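Local coordinates for MGS-M5 (Unidentified, PDB 4Q3N), which probably interconverts L-lactate and pyruvate with NAD as the cofactor, as a member of the lactate/malate dehydrogenase family, at residues Leu238-Ala243 against Asn247-Ile252. Residues are numbered along the deposited sequence; the frame is centred on the assembly and turned at random.
Sequences LVRITA and NNENRI. With ACT (acetate ion), chain F.
Arg-240 holds Glu-249 in an end-on salt bridge: NH1 and NH2 each lie 2.9 Å from Glu-249 OE1. With CG anti to the backbone N (chi1 -168°) and a bend at chi2, Arg-240 brings its guanidinium to the carboxylate. OE1 sits in the guanidinium plane, yet the carboxylate stands 84° to it, and the donors meet OE1 on its syn side from opposite faces. Glu-249 OE2 is hydrogen-bonded outside the two segments and makes a long, weak ion pair with Arg-166 of a second subunit. Arg-240 NH2 sits over the centre of one face of the Arg-251 guanidinium, 3.2 Å from Arg-251 CZ, planes 52° apart; Glu-249 and Asp-164 of the second subunit, salt-bridged to Arg-251 NH1, probably offset the like charges. A glutamine in place of Glu-249 would probably leave Arg-240 without its charged mate, close against Arg-251. Ala-243 O accepts from Asn-247 N at 2.8 Å, and Asn-248 closes helix 232-246 in a Schellman motif. Asn-250 ND2 donates to an acetate, probably from the crystallisation liquor; its OD1 accepts from Asn-278. The turn carries the chain from helix 232-246 into strand 251-258, at whose start Asn-250 and Arg-251 face Leu-277 of strand 270-278 in a G1 beta bulge.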
loop_
_atom_site.group_PDB
_atom_site.type_symbol
_atom_site.label_atom_id
_atom_site.label_comp_id
_atom_site.label_asym_id
_atom_site.label_seq_id
_atom_site.Cartn_x
_atom_site.Cartn_y
_atom_site.Cartn_z
ATOM N N LEU A 238 -14.774 -7.830 -6.613
ATOM C CA LEU A 238 -14.116 -9.137 -6.744
ATOM C C LEU A 238 -12.701 -9.129 -6.098
ATOM O O LEU A 238 -12.253 -10.137 -5.506
ATOM C CB LEU A 238 -13.994 -9.561 -8.214
ATOM C CG LEU A 238 -15.351 -9.834 -8.909
ATOM C CD1 LEU A 238 -15.244 -9.939 -10.472
ATOM C CD2 LEU A 238 -16.024 -11.101 -8.287
ATOM N N VAL A 239 -11.995 -8.016 -6.252
ATOM C CA VAL A 239 -10.695 -7.895 -5.572
ATOM C C VAL A 239 -10.868 -8.036 -4.068
ATOM O O VAL A 239 -10.108 -8.759 -3.377
ATOM C CB VAL A 239 -10.010 -6.558 -5.897
ATOM C CG1 VAL A 239 -8.736 -6.409 -4.970
ATOM C CG2 VAL A 239 -9.646 -6.569 -7.376
ATOM N N ARG A 240 -11.891 -7.376 -3.540
ATOM C CA ARG A 240 -12.064 -7.376 -2.088
ATOM C C ARG A 240 -12.389 -8.751 -1.581
ATOM O O ARG A 240 -11.908 -9.160 -0.506
ATOM C CB ARG A 240 -13.173 -6.417 -1.666
ATOM C CG ARG A 240 -13.195 -6.153 -0.140
ATOM C CD ARG A 240 -11.839 -5.424 0.302
ATOM N NE ARG A 240 -11.640 -5.407 1.751
ATOM C CZ ARG A 240 -11.222 -6.433 2.493
ATOM N NH1 ARG A 240 -11.022 -7.636 1.955
ATOM N NH2 ARG A 240 -11.044 -6.263 3.802
ATOM N N ILE A 241 -13.221 -9.476 -2.332
ATOM C CA ILE A 241 -13.548 -10.864 -1.961
ATOM C C ILE A 241 -12.278 -11.709 -2.000
ATOM O O ILE A 241 -11.982 -12.466 -1.079
ATOM C CB ILE A 241 -14.622 -11.463 -2.889
ATOM C CG1 ILE A 241 -15.971 -10.726 -2.656
ATOM C CG2 ILE A 241 -14.764 -12.961 -2.648
ATOM C CD1 ILE A 241 -17.011 -10.874 -3.856
ATOM N N THR A 242 -11.500 -11.529 -3.059
ATOM C CA THR A 242 -10.240 -12.263 -3.219
ATOM C C THR A 242 -9.281 -11.991 -2.041
ATOM O O THR A 242 -8.605 -12.896 -1.524
ATOM C CB THR A 242 -9.577 -11.871 -4.558
ATOM O OG1 THR A 242 -10.516 -12.172 -5.630
ATOM C CG2 THR A 242 -8.276 -12.662 -4.767
ATOM N N ALA A 243 -9.189 -10.732 -1.655
ATOM C CA ALA A 243 -8.240 -10.335 -0.587
ATOM C C ALA A 243 -8.661 -10.919 0.742
ATOM O O ALA A 243 -7.828 -11.377 1.525
ATOM C CB ALA A 243 -8.157 -8.793 -0.498
ATOM N N ASN A 247 -5.803 -13.237 2.188
ATOM C CA ASN A 247 -5.232 -12.673 3.448
ATOM C C ASN A 247 -5.851 -13.313 4.688
ATOM O O ASN A 247 -5.558 -12.909 5.827
ATOM C CB ASN A 247 -5.417 -11.152 3.485
ATOM C CG ASN A 247 -4.580 -10.461 2.421
ATOM O OD1 ASN A 247 -3.405 -10.752 2.270
ATOM N ND2 ASN A 247 -5.176 -9.598 1.690
ATOM N N ASN A 248 -6.701 -14.322 4.445
ATOM C CA ASN A 248 -7.258 -15.127 5.536
ATOM C C ASN A 248 -7.929 -14.247 6.622
ATOM O O ASN A 248 -7.634 -14.379 7.839
ATOM C CB ASN A 248 -6.135 -15.976 6.185
ATOM C CG ASN A 248 -6.678 -17.023 7.123
ATOM O OD1 ASN A 248 -7.805 -17.484 6.919
ATOM N ND2 ASN A 248 -5.859 -17.454 8.149
ATOM N N GLU A 249 -8.797 -13.344 6.204
ATOM C CA GLU A 249 -9.171 -12.209 7.066
ATOM C C GLU A 249 -10.278 -12.542 8.064
ATOM O O GLU A 249 -10.341 -11.890 9.074
ATOM C CB GLU A 249 -9.630 -11.003 6.205
ATOM C CG GLU A 249 -8.486 -10.347 5.461
ATOM C CD GLU A 249 -8.921 -9.154 4.629
ATOM O OE1 GLU A 249 -10.145 -8.997 4.346
ATOM O OE2 GLU A 249 -8.012 -8.398 4.228
ATOM N N ASN A 250 -11.157 -13.520 7.759
ATOM C CA ASN A 250 -12.417 -13.696 8.516
ATOM C C ASN A 250 -13.184 -12.368 8.461
ATOM O O ASN A 250 -13.597 -11.782 9.490
ATOM C CB ASN A 250 -12.138 -14.156 9.965
ATOM C CG ASN A 250 -11.718 -15.628 10.034
ATOM O OD1 ASN A 250 -12.386 -16.494 9.484
ATOM N ND2 ASN A 250 -10.608 -15.902 10.678
ATOM N N ARG A 251 -13.344 -11.913 7.225
ATOM C CA ARG A 251 -14.006 -10.659 6.867
ATOM C C ARG A 251 -15.481 -10.936 6.572
ATOM O O ARG A 251 -15.801 -11.925 5.934
ATOM C CB ARG A 251 -13.351 -10.074 5.642
ATOM C CG ARG A 251 -13.715 -8.601 5.350
ATOM C CD ARG A 251 -12.978 -7.675 6.345
ATOM N NE ARG A 251 -13.320 -6.291 6.047
ATOM C CZ ARG A 251 -12.594 -5.233 6.396
ATOM N NH1 ARG A 251 -11.464 -5.399 7.061
ATOM N NH2 ARG A 251 -12.994 -4.003 6.047
ATOM N N ILE A 252 -16.366 -10.052 6.996
ATOM C CA ILE A 252 -17.798 -10.209 6.694
ATOM C C ILE A 252 -18.118 -9.397 5.452
ATOM O O ILE A 252 -17.940 -8.161 5.447
ATOM C CB ILE A 252 -18.684 -9.734 7.848
ATOM C CG1 ILE A 252 -18.339 -10.542 9.106
ATOM C CG2 ILE A 252 -20.187 -9.875 7.447
ATOM C CD1 ILE A 252 -18.929 -9.972 10.381
HETATM C C ACT F . -9.244 -12.892 13.091
HETATM O O ACT F . -9.267 -12.533 14.319
HETATM O OXT ACT F . -9.506 -14.100 12.780
HETATM C CH3 ACT F . -8.886 -11.920 12.003
#